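Local coordinates for P protein (Mumps virus, PDB 3BBZ) that binds the viral nucleocapsid through this domain of the phosphoprotein, and so probably links the polymerase to its template during replication, at residues A[3-7]-A[37-41]. The protein carries 1 engineered substitution. Coordinates in Å, arbitrary orientation, origin at the centre of the assembly. Residue numbers count along the deposited sequence, not the author numbering.
With FMT (formic acid), chain D.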
loop_
_atom_site.group_PDB
_atom_site.type_symbol
_atom_site.label_atom_id
_atom_site.label_comp_id
_atom_site.label_asym_id
_atom_site.label_seq_id
_atom_site.Cartn_x
_atom_site.Cartn_y
_atom_site.Cartn_z
ATOM N N GLN A 3 0.084 6.197 9.740
ATOM C CA GLN A 3 0.019 5.859 8.329
ATOM C C GLN A 3 0.171 4.386 7.971
ATOM O O GLN A 3 -0.454 3.943 7.054
ATOM C CB GLN A 3 1.027 6.683 7.531
ATOM C CG GLN A 3 0.493 8.047 7.118
ATOM C CD GLN A 3 -0.697 7.981 6.127
ATOM O OE1 GLN A 3 -0.498 8.085 4.933
ATOM N NE2 GLN A 3 -1.931 7.854 6.641
ATOM N N LYS A 4 0.979 3.624 8.672
ATOM C CA LYS A 4 1.131 2.222 8.293
ATOM C C LYS A 4 -0.112 1.378 8.486
ATOM O O LYS A 4 -0.328 0.457 7.717
ATOM C CB LYS A 4 2.318 1.557 8.993
ATOM C CG LYS A 4 3.606 2.190 8.625
ATOM C CD LYS A 4 4.358 1.337 7.656
ATOM C CE LYS A 4 5.781 1.566 8.002
ATOM N NZ LYS A 4 6.602 0.463 7.601
ATOM N N VAL A 5 -0.871 1.652 9.531
ATOM C CA VAL A 5 -2.158 0.975 9.786
ATOM C C VAL A 5 -3.133 1.382 8.699
ATOM O O VAL A 5 -3.742 0.522 8.083
ATOM C CB VAL A 5 -2.731 1.306 11.174
ATOM C CG1 VAL A 5 -4.098 0.613 11.433
ATOM C CG2 VAL A 5 -1.671 0.938 12.255
ATOM N N MET A 6 -3.236 2.693 8.454
ATOM C CA MET A 6 -4.102 3.248 7.411
ATOM C C MET A 6 -3.804 2.655 6.044
ATOM O O MET A 6 -4.726 2.224 5.350
ATOM C CB MET A 6 -3.940 4.781 7.335
ATOM C CG MET A 6 -4.537 5.604 8.470
ATOM S SD MET A 6 -6.156 5.018 9.030
ATOM C CE MET A 6 -5.737 3.916 10.403
ATOM N N ILE A 7 -2.524 2.637 5.641
ATOM C CA ILE A 7 -2.134 2.085 4.310
ATOM C C ILE A 7 -2.300 0.570 4.272
ATOM O O ILE A 7 -2.678 0.049 3.225
ATOM C CB ILE A 7 -0.721 2.543 3.828
ATOM C CG1 ILE A 7 -0.615 4.089 3.837
ATOM C CG2 ILE A 7 -0.361 1.981 2.414
ATOM C CD1 ILE A 7 0.869 4.608 3.884
ATOM N N LEU A 37 6.097 6.455 1.596
ATOM C CA LEU A 37 4.711 6.130 1.897
ATOM C C LEU A 37 3.743 6.775 0.899
ATOM O O LEU A 37 2.814 6.099 0.448
ATOM C CB LEU A 37 4.373 6.429 3.346
ATOM C CG LEU A 37 5.132 5.648 4.458
ATOM C CD1 LEU A 37 4.600 6.057 5.833
ATOM C CD2 LEU A 37 5.046 4.149 4.329
ATOM N N ASN A 38 4.017 8.017 0.477
ATOM C CA ASN A 38 3.199 8.702 -0.529
ATOM C C ASN A 38 3.217 7.962 -1.872
ATOM O O ASN A 38 2.182 7.830 -2.540
ATOM C CB ASN A 38 3.677 10.139 -0.751
ATOM C CG ASN A 38 3.267 11.084 0.397
ATOM O OD1 ASN A 38 2.460 10.730 1.237
ATOM N ND2 ASN A 38 3.833 12.275 0.423
ATOM N N ASP A 39 4.396 7.464 -2.235
ATOM C CA ASP A 39 4.587 6.704 -3.472
ATOM C C ASP A 39 3.822 5.366 -3.437
ATOM O O ASP A 39 3.189 4.982 -4.417
ATOM C CB ASP A 39 6.056 6.447 -3.702
ATOM C CG ASP A 39 6.839 7.698 -4.114
ATOM O OD1 ASP A 39 6.278 8.834 -4.188
ATOM O OD2 ASP A 39 8.057 7.496 -4.334
ATOM N N ILE A 40 3.830 4.691 -2.295
ATOM C CA ILE A 40 3.013 3.487 -2.123
ATOM C C ILE A 40 1.514 3.796 -2.210
ATOM O O ILE A 40 0.798 3.161 -2.963
ATOM C CB ILE A 40 3.360 2.762 -0.794
ATOM C CG1 ILE A 40 4.805 2.306 -0.840
ATOM C CG2 ILE A 40 2.474 1.504 -0.614
ATOM C CD1 ILE A 40 5.391 1.845 0.548
ATOM N N LYS A 41 1.065 4.813 -1.476
ATOM C CA LYS A 41 -0.304 5.340 -1.586
ATOM C C LYS A 41 -0.698 5.726 -3.002
ATOM O O LYS A 41 -1.789 5.344 -3.479
ATOM C CB LYS A 41 -0.500 6.515 -0.617
ATOM C CG LYS A 41 -0.569 6.014 0.849
ATOM C CD LYS A 41 -1.023 7.098 1.812
ATOM C CE LYS A 41 -0.011 8.199 1.869
ATOM N NZ LYS A 41 -0.447 9.132 2.970
HETATM C C FMT D . 1.758 3.492 11.907
HETATM O O1 FMT D . 2.424 4.385 11.374
HETATM O O2 FMT D . 0.572 3.586 12.141
#
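Segments 3-7 and 37-41 run almost parallel, their axes 11° apart in direction and 11.4 Å at closest approach, and no hydrogen bond crosses between them; the gap is bridged by Ile7, Leu37 and Ile40 together with the methylenes of Gln3, Lys4 and Lys41. Ile7 makes the most contacts. Its CD1 lies 4.0 Å from CB of Leu37, its CG2 4.2 Å from CG2 of Ile40, and its CG1 3.6 Å from CG of Lys41, so one isoleucine spans a full turn of helix 34-47. Gln3, one turn earlier, points the same way, and its CB meets Leu37 CD1 at 4.0 Å. The register follows this spacing, with Gln3 opposite Leu37 and Ile7 opposite Lys41. The 2.2 Å between Lys41 NZ and Gln3 OE1 is a clash in the model. Lys4 adds a looser edge, its CD 4.4 Å from Leu37 CD2, while its amino group hydrogen-bonds to the carbonyls of Leu28 and Ala31. At the start of helix 3-14, Lys4 N donates a hydrogen bond of 3.2 Å to O1 of a formic acid molecule, probably from the crystallisation liquor. In this nucleocapsid-binding domain, whose folding was induced by crystallization, the parallel first and last helices belong to a compact three-helix bundle, in which helix 18-29 completes the core by bringing Leu28 against both Ile7 and Leu37.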